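Long-range contacts in interleukin-1beta (Gallus gallus, PDB 2WRY), which probably acts as a secreted inflammatory cytokine that binds the interleukin-1 receptor, this chain being the C-terminal beta-trefoil part of the longer protein: residues Pro129-Cys134 against Ile145-Asp150; Thr7-Phe12 against Asn47-Arg52; Tyr77-Met82 against Gln90-Asp95. All blocks are in the same frame, centred on the assembly; numbering follows the deposited sequence.

Contact 1: residues Pro129-Cys134 against Ile145-Asp150; sequences PGWFIC and ITNQPD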
ATOM      1  N   PRO A 129      -1.559  -2.183 -13.504  1.00 13.46           N
ATOM      2  CA  PRO A 129      -2.195  -0.882 -13.710  1.00 13.23           C
ATOM      3  C   PRO A 129      -3.726  -1.002 -13.672  1.00 12.39           C
ATOM      4  O   PRO A 129      -4.289  -2.010 -14.158  1.00 13.44           O
ATOM      5  CB  PRO A 129      -1.697  -0.436 -15.103  1.00 14.24           C
ATOM      6  CG  PRO A 129      -0.552  -1.319 -15.442  1.00 15.29           C
ATOM      7  CD  PRO A 129      -0.556  -2.502 -14.543  1.00 13.82           C
ATOM      8  N   GLY A 130      -4.386  -0.005 -13.057  1.00 12.08           N
ATOM      9  CA  GLY A 130      -5.832  -0.071 -12.900  1.00 11.95           C
ATOM     10  C   GLY A 130      -6.281  -0.722 -11.615  1.00 12.14           C
ATOM     11  O   GLY A 130      -7.471  -0.682 -11.276  1.00 13.27           O
ATOM     12  N   TRP A 131      -5.321  -1.291 -10.870  1.00 11.59           N
ATOM     13  CA  TRP A 131      -5.589  -1.890  -9.556  1.00 10.75           C
ATOM     14  C   TRP A 131      -5.039  -1.025  -8.436  1.00 11.25           C
ATOM     15  O   TRP A 131      -3.916  -0.505  -8.525  1.00 12.72           O
ATOM     16  CB  TRP A 131      -5.008  -3.311  -9.478  1.00 11.33           C
ATOM     17  CG  TRP A 131      -5.782  -4.222 -10.388  1.00 11.00           C
ATOM     18  CD1 TRP A 131      -5.735  -4.264 -11.766  1.00 14.23           C
ATOM     19  CD2 TRP A 131      -6.714  -5.226  -9.984  1.00 10.73           C
ATOM     20  NE1 TRP A 131      -6.611  -5.225 -12.238  1.00 15.43           N
ATOM     21  CE2 TRP A 131      -7.217  -5.829 -11.159  1.00 12.14           C
ATOM     22  CE3 TRP A 131      -7.176  -5.666  -8.744  1.00 11.45           C
ATOM     23  CZ2 TRP A 131      -8.173  -6.845 -11.117  1.00 14.05           C
ATOM     24  CZ3 TRP A 131      -8.129  -6.637  -8.692  1.00 13.78           C
ATOM     25  CH2 TRP A 131      -8.611  -7.247  -9.884  1.00 12.53           C
ATOM     26  N   PHE A 132      -5.874  -0.850  -7.427  1.00 10.65           N
ATOM     27  CA  PHE A 132      -5.604   0.071  -6.335  1.00 10.61           C
ATOM     28  C   PHE A 132      -5.725  -0.593  -4.987  1.00 11.42           C
ATOM     29  O   PHE A 132      -6.575  -1.471  -4.780  1.00 11.69           O
ATOM     30  CB  PHE A 132      -6.609   1.242  -6.366  1.00 10.95           C
ATOM     31  CG  PHE A 132      -6.513   2.117  -7.586  1.00 11.26           C
ATOM     32  CD1 PHE A 132      -5.926   3.367  -7.519  1.00 13.66           C
ATOM     33  CD2 PHE A 132      -7.055   1.703  -8.807  1.00 12.09           C
ATOM     34  CE1 PHE A 132      -5.835   4.182  -8.665  1.00 15.08           C
ATOM     35  CE2 PHE A 132      -6.985   2.536  -9.938  1.00 13.03           C
ATOM     36  CZ  PHE A 132      -6.395   3.772  -9.855  1.00 13.94           C
ATOM     37  N   ILE A 133      -4.874  -0.167  -4.052  1.00 10.24           N
ATOM     38  CA  ILE A 133      -4.945  -0.712  -2.697  1.00 10.75           C
ATOM     39  C   ILE A 133      -6.264  -0.292  -2.050  1.00 11.78           C
ATOM     40  O   ILE A 133      -6.639   0.896  -2.085  1.00 10.98           O
ATOM     41  CB  ILE A 133      -3.770  -0.244  -1.804  1.00 10.69           C
ATOM     42  CG1 ILE A 133      -2.422  -0.665  -2.415  1.00 11.76           C
ATOM     43  CG2 ILE A 133      -3.977  -0.782  -0.369  1.00 11.98           C
ATOM     44  CD1 ILE A 133      -1.234  -0.223  -1.601  1.00 12.20           C
ATOM     45  N   CYS A 134      -6.986  -1.253  -1.501  1.00 11.39           N
ATOM     46  CA  CYS A 134      -8.301  -0.941  -0.939  1.00 11.78           C
ATOM     47  C   CYS A 134      -8.596  -1.634   0.374  1.00 12.85           C
ATOM     48  O   CYS A 134      -8.015  -2.661   0.716  1.00 12.55           O
ATOM     49  CB  CYS A 134      -9.425  -1.264  -1.938  1.00 12.83           C
ATOM     50  SG  CYS A 134      -9.546  -3.033  -2.293  1.00 16.48           S
ATOM     51  N   ILE A 145      -6.430  -5.434  -3.193  1.00 13.36           N
ATOM     52  CA  ILE A 145      -6.432  -4.568  -4.373  1.00 12.00           C
ATOM     53  C   ILE A 145      -7.719  -4.768  -5.168  1.00 12.84           C
ATOM     54  O   ILE A 145      -8.387  -5.831  -5.103  1.00 13.73           O
ATOM     55  CB  ILE A 145      -5.187  -4.726  -5.316  1.00 13.21           C
ATOM     56  CG1 ILE A 145      -4.929  -6.193  -5.653  1.00 13.69           C
ATOM     57  CG2 ILE A 145      -3.957  -4.057  -4.661  1.00 13.95           C
ATOM     58  CD1 ILE A 145      -3.867  -6.384  -6.710  1.00 14.45           C
ATOM     59  N   THR A 146      -8.080  -3.720  -5.880  1.00 10.90           N
ATOM     60  CA  THR A 146      -9.328  -3.708  -6.648  1.00 10.97           C
ATOM     61  C   THR A 146      -9.159  -2.927  -7.946  1.00 12.57           C
ATOM     62  O   THR A 146      -8.435  -1.928  -7.984  1.00 11.83           O
ATOM     63  CB  THR A 146     -10.492  -3.018  -5.852  1.00 12.06           C
ATOM     64  OG1 THR A 146     -11.702  -3.070  -6.623  1.00 13.38           O
ATOM     65  CG2 THR A 146     -10.173  -1.555  -5.522  1.00 11.84           C
ATOM     66  N   ASN A 147      -9.858  -3.379  -8.999  1.00 11.80           N
ATOM     67  CA  ASN A 147      -9.949  -2.605 -10.278  1.00 11.74           C
ATOM     68  C   ASN A 147     -11.243  -1.702 -10.272  1.00 11.52           C
ATOM     69  O   ASN A 147     -11.622  -1.120 -11.302  1.00 13.31           O
ATOM     70  CB  ASN A 147      -9.803  -3.397 -11.546  1.00 15.47           C
ATOM     71  CG  ASN A 147     -10.793  -4.564 -11.658  1.00 10.50           C
ATOM     72  OD1 ASN A 147     -11.667  -4.720 -10.717  1.00 18.23           O
ATOM     73  ND2 ASN A 147     -10.686  -5.391 -12.763  1.00 22.26           N
ATOM     74  N   GLN A 148     -11.920  -1.655  -9.132  1.00 13.26           N
ATOM     75  CA  GLN A 148     -13.072  -0.760  -8.965  1.00 11.41           C
ATOM     76  C   GLN A 148     -12.841   0.149  -7.710  1.00 11.76           C
ATOM     77  O   GLN A 148     -13.572   0.023  -6.734  1.00 14.44           O
ATOM     78  CB  GLN A 148     -14.360  -1.565  -8.791  1.00 12.34           C
ATOM     79  CG  GLN A 148     -14.722  -2.468 -10.000  1.00 15.73           C
ATOM     80  CD  GLN A 148     -16.061  -3.126  -9.777  1.00 17.26           C
ATOM     81  OE1 GLN A 148     -16.227  -3.919  -8.867  1.00 22.26           O
ATOM     82  NE2 GLN A 148     -17.028  -2.760 -10.582  1.00 23.64           N
ATOM     83  N   PRO A 149     -11.810   1.005  -7.754  1.00 12.43           N
ATOM     84  CA  PRO A 149     -11.429   1.788  -6.536  1.00 11.21           C
ATOM     85  C   PRO A 149     -12.595   2.637  -6.025  1.00 12.69           C
ATOM     86  O   PRO A 149     -13.212   3.359  -6.786  1.00 12.92           O
ATOM     87  CB  PRO A 149     -10.284   2.677  -7.045  1.00 12.16           C
ATOM     88  CG  PRO A 149     -10.473   2.732  -8.587  1.00 13.85           C
ATOM     89  CD  PRO A 149     -10.934   1.326  -8.898  1.00 12.95           C
ATOM     90  N   ASP A 150     -12.879   2.495  -4.738  1.00 11.31           N
ATOM     91  CA  ASP A 150     -13.887   3.334  -4.041  1.00 11.67           C
ATOM     92  C   ASP A 150     -15.323   2.934  -4.373  1.00 11.95           C
ATOM     93  O   ASP A 150     -16.262   3.687  -4.043  1.00 12.59           O
ATOM     94  CB  ASP A 150     -13.645   4.831  -4.319  1.00 13.17           C
ATOM     95  CG  ASP A 150     -12.370   5.351  -3.646  1.00 15.30           C
ATOM     96  OD1 ASP A 150     -12.264   5.110  -2.442  1.00 14.12           O
ATOM     97  OD2 ASP A 150     -11.518   5.955  -4.340  1.00 19.47           O
TER
HETATM   98  O   HOH W   1      -9.588   0.305 -12.738  1.00 23.80           O
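Ile145 lies against the six-membered part of the Trp131 indole, with CG1 3.9 Å from CE3. Its CG2 branch turns to the other neighbour, Ile133, on the same face of the two-stranded pairing. The carbonyl O of Ile145 sits at the indole edge, near the ring plane.

Thr146 exchanges two backbone hydrogen bonds with Phe132. Thr146 N gives to Phe132 O at 2.9 Å, and Phe132 N gives to Thr146 O at 2.8 Å. The Thr146 CG2 methyl packs on Cys134 SG at 3.6 Å. OG1, anti to the backbone N (chi1 -178°), accepts from Gln148 N and forms an ST turn, where the strand ends.

This short antiparallel pair belongs to a beta-trefoil, and backbone bonds from Trp131 and Ile133 tie it to strand 120-125. Asn147 covers one indole face. Its CB stands 3.8 Å from the centroid of the five-membered ring, a CH-pi contact. Its amide stacks on the ring with the planes 28° apart, ND2 lying 3.3 Å from CZ2 of Trp131. A water donates to both Asn147 O and Gly130 O, joining the two loops.

Pro149 CB makes an off-centre CH-pi contact with the Phe132 ring, and its CG lies 3.6 Å from CD2 of Phe132. Arg122 makes a cation-pi contact with the same ring. Beyond Pro149, Asp150 is held by Ala155 N and Asn153 OD1.

Contact 2: residues Thr7-Phe12 against Asn47-Arg52; sequences TRSQSF and NIALYR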
ATOM      1  N   THR A   7      15.310   6.685  -3.913  1.00 20.86           N
ATOM      2  CA  THR A   7      15.834   7.988  -3.493  1.00 22.33           C
ATOM      3  C   THR A   7      15.868   8.162  -1.966  1.00 22.79           C
ATOM      4  O   THR A   7      16.906   8.538  -1.398  1.00 23.39           O
ATOM      5  CB  THR A   7      15.103   9.174  -4.207  1.00 23.62           C
ATOM      6  OG1 THR A   7      13.763   9.269  -3.754  1.00 26.87           O
ATOM      7  CG2 THR A   7      15.048   8.931  -5.652  1.00 23.96           C
ATOM      8  N   ARG A   8      14.757   7.893  -1.295  1.00 20.81           N
ATOM      9  CA  ARG A   8      14.703   8.068   0.155  1.00 21.75           C
ATOM     10  C   ARG A   8      13.445   7.451   0.684  1.00 20.96           C
ATOM     11  O   ARG A   8      12.523   7.203  -0.098  1.00 22.22           O
ATOM     12  CB  ARG A   8      14.724   9.549   0.530  1.00 22.30           C
ATOM     13  CG  ARG A   8      13.566  10.333  -0.026  1.00 25.99           C
ATOM     14  CD  ARG A   8      13.660  11.779   0.451  1.00 31.46           C
ATOM     15  NE  ARG A   8      12.641  12.607  -0.187  1.00 36.23           N
ATOM     16  CZ  ARG A   8      12.788  13.200  -1.371  1.00 37.41           C
ATOM     17  NH1 ARG A   8      13.926  13.059  -2.055  1.00 38.70           N
ATOM     18  NH2 ARG A   8      11.794  13.934  -1.867  1.00 37.76           N
ATOM     19  N   SER A   9      13.411   7.202   1.989  1.00 20.57           N
ATOM     20  CA  SER A   9      12.185   6.767   2.653  1.00 19.28           C
ATOM     21  C   SER A   9      11.706   7.774   3.660  1.00 19.63           C
ATOM     22  O   SER A   9      12.510   8.519   4.262  1.00 19.95           O
ATOM     23  CB  SER A   9      12.362   5.444   3.388  1.00 20.25           C
ATOM     24  OG  SER A   9      12.566   4.422   2.459  1.00 20.76           O
ATOM     25  N   GLN A  10      10.391   7.772   3.847  1.00 18.65           N
ATOM     26  CA  GLN A  10       9.737   8.574   4.863  1.00 19.21           C
ATOM     27  C   GLN A  10       8.627   7.788   5.519  1.00 18.91           C
ATOM     28  O   GLN A  10       7.873   7.075   4.837  1.00 17.54           O
ATOM     29  CB  GLN A  10       9.196   9.878   4.263  1.00 19.92           C
ATOM     30  CG  GLN A  10       8.686  10.863   5.310  1.00 24.69           C
ATOM     31  CD  GLN A  10       8.299  12.191   4.698  1.00 29.78           C
ATOM     32  OE1 GLN A  10       8.648  12.482   3.541  1.00 30.27           O
ATOM     33  NE2 GLN A  10       7.589  13.025   5.474  1.00 32.47           N
ATOM     34  N   SER A  11       8.522   7.901   6.836  1.00 18.38           N
ATOM     35  CA  SER A  11       7.532   7.149   7.575  1.00 18.14           C
ATOM     36  C   SER A  11       6.258   7.966   7.651  1.00 17.95           C
ATOM     37  O   SER A  11       6.299   9.184   7.929  1.00 17.82           O
ATOM     38  CB  SER A  11       8.054   6.833   8.981  1.00 20.17           C
ATOM     39  OG  SER A  11       9.270   6.098   8.904  1.00 25.82           O
ATOM     40  N   PHE A  12       5.124   7.305   7.427  1.00 16.33           N
ATOM     41  CA  PHE A  12       3.807   7.962   7.493  1.00 16.22           C
ATOM     42  C   PHE A  12       2.839   7.168   8.357  1.00 15.44           C
ATOM     43  O   PHE A  12       2.848   5.926   8.330  1.00 17.21           O
ATOM     44  CB  PHE A  12       3.181   8.071   6.083  1.00 15.98           C
ATOM     45  CG  PHE A  12       3.869   9.046   5.188  1.00 15.40           C
ATOM     46  CD1 PHE A  12       3.482  10.386   5.179  1.00 18.69           C
ATOM     47  CD2 PHE A  12       4.890   8.631   4.331  1.00 16.42           C
ATOM     48  CE1 PHE A  12       4.115  11.301   4.347  1.00 18.93           C
ATOM     49  CE2 PHE A  12       5.529   9.536   3.497  1.00 17.75           C
ATOM     50  CZ  PHE A  12       5.145  10.889   3.512  1.00 19.31           C
ATOM     51  N   ASN A  47       6.676   2.791   5.815  1.00 15.45           N
ATOM     52  CA  ASN A  47       7.924   3.434   5.457  1.00 15.77           C
ATOM     53  C   ASN A  47       7.852   3.496   3.942  1.00 15.10           C
ATOM     54  O   ASN A  47       8.039   2.474   3.259  1.00 14.51           O
ATOM     55  CB  ASN A  47       9.131   2.607   5.916  1.00 17.56           C
ATOM     56  CG  ASN A  47      10.251   3.484   6.496  1.00 23.74           C
ATOM     57  OD1 ASN A  47      10.366   4.689   6.199  1.00 27.76           O
ATOM     58  ND2 ASN A  47      11.128   2.859   7.271  1.00 28.03           N
ATOM     59  N   ILE A  48       7.504   4.667   3.428  1.00 13.25           N
ATOM     60  CA  ILE A  48       7.281   4.852   1.994  1.00 13.62           C
ATOM     61  C   ILE A  48       8.580   5.194   1.290  1.00 13.96           C
ATOM     62  O   ILE A  48       9.159   6.270   1.503  1.00 15.60           O
ATOM     63  CB  ILE A  48       6.198   5.912   1.705  1.00 12.79           C
ATOM     64  CG1 ILE A  48       4.896   5.498   2.416  1.00 14.53           C
ATOM     65  CG2 ILE A  48       6.012   6.056   0.174  1.00 14.29           C
ATOM     66  CD1 ILE A  48       3.680   6.358   2.083  1.00 13.72           C
ATOM     67  N   ALA A  49       9.073   4.246   0.495  1.00 14.03           N
ATOM     68  CA  ALA A  49      10.323   4.466  -0.245  1.00 14.22           C
ATOM     69  C   ALA A  49       9.988   5.147  -1.553  1.00 14.05           C
ATOM     70  O   ALA A  49       9.254   4.588  -2.387  1.00 13.88           O
ATOM     71  CB  ALA A  49      11.006   3.149  -0.543  1.00 14.76           C
ATOM     72  N   LEU A  50      10.512   6.347  -1.738  1.00 15.35           N
ATOM     73  CA  LEU A  50      10.318   7.054  -2.989  1.00 15.68           C
ATOM     74  C   LEU A  50      11.377   6.684  -4.013  1.00 15.96           C
ATOM     75  O   LEU A  50      12.570   6.653  -3.691  1.00 16.79           O
ATOM     76  CB  LEU A  50      10.299   8.571  -2.721  1.00 17.11           C
ATOM     77  CG  LEU A  50      10.130   9.551  -3.872  1.00 18.92           C
ATOM     78  CD1 LEU A  50       8.782   9.338  -4.546  1.00 19.96           C
ATOM     79  CD2 LEU A  50      10.321  11.001  -3.352  1.00 21.98           C
ATOM     80  N   TYR A  51      10.936   6.418  -5.242  1.00 15.89           N
ATOM     81  CA  TYR A  51      11.823   6.075  -6.355  1.00 16.50           C
ATOM     82  C   TYR A  51      11.818   7.172  -7.413  1.00 19.21           C
ATOM     83  O   TYR A  51      10.841   7.926  -7.527  1.00 19.83           O
ATOM     84  CB  TYR A  51      11.385   4.725  -6.971  1.00 16.20           C
ATOM     85  CG  TYR A  51      11.750   3.560  -6.073  1.00 14.05           C
ATOM     86  CD1 TYR A  51      12.909   2.792  -6.320  1.00 14.60           C
ATOM     87  CD2 TYR A  51      10.971   3.240  -4.956  1.00 14.14           C
ATOM     88  CE1 TYR A  51      13.272   1.743  -5.451  1.00 14.22           C
ATOM     89  CE2 TYR A  51      11.317   2.200  -4.105  1.00 14.13           C
ATOM     90  CZ  TYR A  51      12.467   1.458  -4.360  1.00 14.98           C
ATOM     91  OH  TYR A  51      12.782   0.445  -3.484  1.00 15.41           O
ATOM     92  N   ARG A  52      12.913   7.263  -8.156  1.00 22.49           N
ATOM     93  CA  ARG A  52      12.989   8.048  -9.389  1.00 26.73           C
ATOM     94  C   ARG A  52      13.032   7.106 -10.599  1.00 30.33           C
ATOM     95  O   ARG A  52      13.809   6.153 -10.602  1.00 29.64           O
ATOM     96  CB  ARG A  52      14.244   8.920  -9.384  1.00 26.99           C
ATOM     97  CG  ARG A  52      14.204  10.098  -8.407  1.00 27.58           C
ATOM     98  CD  ARG A  52      15.502  10.932  -8.479  1.00 29.13           C
ATOM     99  NE  ARG A  52      15.588  11.907  -7.390  1.00 29.36           N
ATOM    100  CZ  ARG A  52      16.625  12.074  -6.570  1.00 29.20           C
ATOM    101  NH1 ARG A  52      17.735  11.343  -6.680  1.00 28.79           N
ATOM    102  NH2 ARG A  52      16.565  13.006  -5.638  1.00 27.65           N
TER
HETATM  103  O   HOH W   2      10.920   2.104   2.769  1.00 17.90           O
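Thr7 meets Leu50 through CB and OG1. CB lies 3.6 Å from Leu50 O. OG1, placed between the backbone N and the carbonyl carbon (chi1 69°), donates to Leu50 O at 2.9 Å from above the carbonyl plane. CG2 is modelled over the Arg52 guanidinium, but too close to Arg52 CG for the placement to be relied on.

Leu50 O also accepts from Thr7 N at 2.7 Å and, weakly, from Arg8 N. Thr7 and Arg8 thus both face Leu50, a classic beta bulge. An alanine at Thr7 would probably leave Leu50 O without its hydroxyl donor, with the backbone N still bonded.

Leu50 N gives to Arg8 O, and beyond the bulge Gln10 and Ile48 exchange two regular bonds. The strands belong to the beta-trefoil sheet, and 47-52 also pairs with strand 66-71. Leu50 CD2 lies over one face of the Arg8 guanidinium, toward its rim and 3.6 Å from NH2. Phe12 CD2 meets Ile48 CD1 at 3.4 Å, next to Leu159. On the other face Ser9 OG bonds to Tyr6 OH and shares a water with Asn47 O.

Arg8 NH1 and Arg52 NH2 are 4.5 Å apart, and these like charges would probably repel each other mildly.

Contact 3: residues Tyr77-Met82 against Gln90-Asp95; sequences YMSCVM and QLEEAD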
ATOM      1  N   TYR A  77       7.596  -5.658   2.739  1.00 12.78           N
ATOM      2  CA  TYR A  77       7.074  -4.714   1.738  1.00 12.50           C
ATOM      3  C   TYR A  77       5.811  -5.264   1.080  1.00 13.32           C
ATOM      4  O   TYR A  77       5.681  -6.483   0.921  1.00 14.11           O
ATOM      5  CB  TYR A  77       8.122  -4.384   0.669  1.00 12.90           C
ATOM      6  CG  TYR A  77       9.114  -3.343   1.137  1.00 13.53           C
ATOM      7  CD1 TYR A  77       8.922  -1.989   0.836  1.00 14.15           C
ATOM      8  CD2 TYR A  77      10.224  -3.689   1.911  1.00 15.34           C
ATOM      9  CE1 TYR A  77       9.808  -1.024   1.257  1.00 15.75           C
ATOM     10  CE2 TYR A  77      11.130  -2.721   2.332  1.00 16.63           C
ATOM     11  CZ  TYR A  77      10.901  -1.381   2.009  1.00 16.89           C
ATOM     12  OH  TYR A  77      11.738  -0.389   2.442  1.00 18.61           O
ATOM     13  N   MET A  78       4.871  -4.365   0.731  1.00 12.43           N
ATOM     14  CA  MET A  78       3.664  -4.773  -0.011  1.00 12.99           C
ATOM     15  C   MET A  78       4.040  -5.113  -1.438  1.00 12.51           C
ATOM     16  O   MET A  78       4.911  -4.469  -2.028  1.00 13.24           O
ATOM     17  CB  MET A  78       2.645  -3.629  -0.052  1.00 13.81           C
ATOM     18  CG  MET A  78       2.246  -3.171   1.318  1.00 15.20           C
ATOM     19  SD  MET A  78       0.746  -2.172   1.143  1.00 21.07           S
ATOM     20  CE  MET A  78      -0.489  -3.367   1.513  1.00 25.23           C
ATOM     21  N   SER A  79       3.343  -6.074  -2.020  1.00 12.58           N
ATOM     22  CA  SER A  79       3.540  -6.358  -3.462  1.00 12.64           C
ATOM     23  C   SER A  79       2.232  -6.815  -4.085  1.00 13.05           C
ATOM     24  O   SER A  79       1.358  -7.299  -3.389  1.00 13.80           O
ATOM     25  CB  SER A  79       4.623  -7.433  -3.663  1.00 14.47           C
ATOM     26  OG  SER A  79       4.162  -8.663  -3.156  1.00 16.28           O
ATOM     27  N   CYS A  80       2.104  -6.666  -5.405  1.00 13.15           N
ATOM     28  CA  CYS A  80       0.944  -7.209  -6.111  1.00 13.38           C
ATOM     29  C   CYS A  80       1.399  -8.330  -7.000  1.00 13.52           C
ATOM     30  O   CYS A  80       2.329  -8.165  -7.795  1.00 13.94           O
ATOM     31  CB  CYS A  80       0.328  -6.118  -6.967  1.00 13.56           C
ATOM     32  SG  CYS A  80      -0.299  -4.823  -5.959  1.00 16.74           S
ATOM     33  N   VAL A  81       0.724  -9.466  -6.885  1.00 13.07           N
ATOM     34  CA  VAL A  81       1.111 -10.648  -7.659  1.00 14.47           C
ATOM     35  C   VAL A  81      -0.122 -11.412  -8.070  1.00 13.72           C
ATOM     36  O   VAL A  81      -1.193 -11.263  -7.454  1.00 15.02           O
ATOM     37  CB  VAL A  81       2.044 -11.591  -6.855  1.00 15.34           C
ATOM     38  CG1 VAL A  81       3.356 -10.895  -6.458  1.00 17.50           C
ATOM     39  CG2 VAL A  81       1.342 -12.194  -5.649  1.00 17.76           C
ATOM     40  N   MET A  82       0.028 -12.252  -9.106  1.00 14.81           N
ATOM     41  CA  MET A  82      -1.064 -13.138  -9.472  1.00 15.28           C
ATOM     42  C   MET A  82      -1.095 -14.319  -8.507  1.00 16.13           C
ATOM     43  O   MET A  82      -0.051 -14.952  -8.236  1.00 16.90           O
ATOM     44  CB  MET A  82      -0.854 -13.689 -10.883  1.00 14.33           C
ATOM     45  CG  MET A  82      -2.093 -14.347 -11.413  1.00 15.93           C
ATOM     46  SD  MET A  82      -3.328 -13.138 -11.860  1.00 19.77           S
ATOM     47  CE  MET A  82      -2.740 -12.519 -13.443  1.00 19.35           C
ATOM     48  N   GLN A  90      -0.039  -8.889  -1.560  1.00 14.81           N
ATOM     49  CA  GLN A  90       0.653  -9.693  -0.550  1.00 16.81           C
ATOM     50  C   GLN A  90       1.707  -8.894   0.175  1.00 16.26           C
ATOM     51  O   GLN A  90       2.045  -7.775  -0.203  1.00 15.72           O
ATOM     52  CB  GLN A  90       1.217 -10.971  -1.146  1.00 19.38           C
ATOM     53  CG  GLN A  90       2.275 -10.820  -2.149  1.00 23.17           C
ATOM     54  CD  GLN A  90       2.903 -12.174  -2.515  1.00 28.74           C
ATOM     55  OE1 GLN A  90       2.253 -13.234  -2.429  1.00 29.79           O
ATOM     56  NE2 GLN A  90       4.156 -12.138  -2.928  1.00 30.60           N
ATOM     57  N   LEU A  91       2.174  -9.464   1.275  1.00 16.27           N
ATOM     58  CA  LEU A  91       3.251  -8.863   2.028  1.00 16.60           C
ATOM     59  C   LEU A  91       4.407  -9.840   1.936  1.00 16.72           C
ATOM     60  O   LEU A  91       4.240 -11.046   2.164  1.00 18.56           O
ATOM     61  CB  LEU A  91       2.861  -8.703   3.488  1.00 18.03           C
ATOM     62  CG  LEU A  91       1.579  -7.925   3.781  1.00 18.20           C
ATOM     63  CD1 LEU A  91       1.274  -7.966   5.279  1.00 20.80           C
ATOM     64  CD2 LEU A  91       1.709  -6.473   3.296  1.00 20.41           C
ATOM     65  N   GLU A  92       5.566  -9.316   1.592  1.00 15.82           N
ATOM     66  CA  GLU A  92       6.750 -10.145   1.409  1.00 15.94           C
ATOM     67  C   GLU A  92       7.875  -9.672   2.292  1.00 16.49           C
ATOM     68  O   GLU A  92       8.073  -8.473   2.457  1.00 15.04           O
ATOM     69  CB  GLU A  92       7.240 -10.065  -0.055  1.00 16.78           C
ATOM     70  CG  GLU A  92       6.273 -10.575  -1.088  1.00 19.72           C
ATOM     71  CD  GLU A  92       6.904 -10.685  -2.467  1.00 23.49           C
ATOM     72  OE1 GLU A  92       6.180 -10.485  -3.468  1.00 24.27           O
ATOM     73  OE2 GLU A  92       8.113 -11.020  -2.560  1.00 24.61           O
ATOM     74  N   GLU A  93       8.611 -10.632   2.870  1.00 17.57           N
ATOM     75  CA  GLU A  93       9.862 -10.309   3.512  1.00 19.23           C
ATOM     76  C   GLU A  93      10.786  -9.866   2.401  1.00 19.61           C
ATOM     77  O   GLU A  93      11.096 -10.639   1.472  1.00 20.75           O
ATOM     78  CB  GLU A  93      10.443 -11.539   4.228  1.00 21.08           C
ATOM     79  CG  GLU A  93       9.646 -11.982   5.430  1.00 24.59           C
ATOM     80  CD  GLU A  93      10.157 -13.294   5.994  1.00 29.63           C
ATOM     81  OE1 GLU A  93      11.329 -13.333   6.407  1.00 32.15           O
ATOM     82  OE2 GLU A  93       9.385 -14.281   6.016  1.00 36.12           O
ATOM     83  N   ALA A  94      11.202  -8.615   2.449  1.00 18.35           N
ATOM     84  CA  ALA A  94      12.104  -8.100   1.431  1.00 17.99           C
ATOM     85  C   ALA A  94      12.918  -7.031   2.090  1.00 18.57           C
ATOM     86  O   ALA A  94      12.414  -6.296   2.949  1.00 18.37           O
ATOM     87  CB  ALA A  94      11.335  -7.533   0.215  1.00 18.44           C
ATOM     88  N   ASP A  95      14.185  -6.976   1.712  1.00 17.57           N
ATOM     89  CA  ASP A  95      15.056  -5.870   2.124  1.00 17.15           C
ATOM     90  C   ASP A  95      14.821  -4.645   1.243  1.00 16.96           C
ATOM     91  O   ASP A  95      14.044  -4.698   0.272  1.00 18.88           O
ATOM     92  CB  ASP A  95      16.504  -6.344   2.119  1.00 17.82           C
ATOM     93  CG  ASP A  95      16.725  -7.500   3.099  1.00 20.18           C
ATOM     94  OD1 ASP A  95      16.413  -7.318   4.298  1.00 23.16           O
ATOM     95  OD2 ASP A  95      17.164  -8.591   2.678  1.00 23.43           O
TER
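Met78 lies alongside Leu91, both side chains pointing the same way, with CG of Met78 3.9 Å from CD2 of Leu91. Both CG atoms stand beside their own backbone N, anti to the carbonyl carbon (chi1 -58° for Met78). The pair faces the protein interior, where Leu30 and Ile71 touch both residues and Phe110 touches Met78.

On the opposite face Ser79, Gln90 and Glu92 form a polar group around Glu92 OE1. Ser79 OG donates to Glu92 OE1 at 2.7 Å, on the anti side of the carboxylate and somewhat out of its plane. Gln90 NE2 also donates to Glu92 OE1, again at 2.7 Å, but from above the carboxylate. The two donors come from opposite faces of that plane. The bond lies in the plane of the Gln90 amide, which would hold this amide in its rotation. Arg107 NE adds a salt bridge to the same oxygen. Such a set of donors is likely to favour the charged form of Glu92.

The two segments lie on the arms of the beta hairpin of strands 76-83 and 86-93, one of the hairpins of the beta-trefoil. The arms pair antiparallel. Tyr77 and Glu92 exchange two hydrogen bonds, with Tyr77 N 2.9 Å from Glu92 O. Ser79 and Gln90 do the same, with Gln90 N 2.8 Å from Ser79 O.

Val81 crosses the Gln90 side chain at about a right angle. Its CG2 methyl touches Gln90 CD at 3.5 Å, while CG1 approaches NE2. At the other end, where 90-95 leaves the strand, Ala94 O sits at the Tyr77 ring edge, near the ring plane and 3.6 Å from CD2. Ala94 CB is more distant from the same CD2 atom, at 4.3 Å.

In the fold
All three contacts are antiparallel strand pairings of one beta-trefoil chain. Contact 3 is the most buried, with four of nine touching residues inside, against two of nine in contact 1 and three of twelve in contact 2. Contacts 2 and 3 reach the same large sheet, and strand 66-71 pairs with a strand of each. Contact 1 is a short two-stranded pairing, bonded through its backbone to strand 120-125. It touches contact 3: Ile133 CD1 packs 3.9 Å from Met78 SD. Contacts 1 and 2 lie on opposite sides of the chain's centre. Contact 1 relies on ring packing, contact 2 has exposed arginines, and contact 3 sets an apolar inner face against a buried serine and a carboxylate.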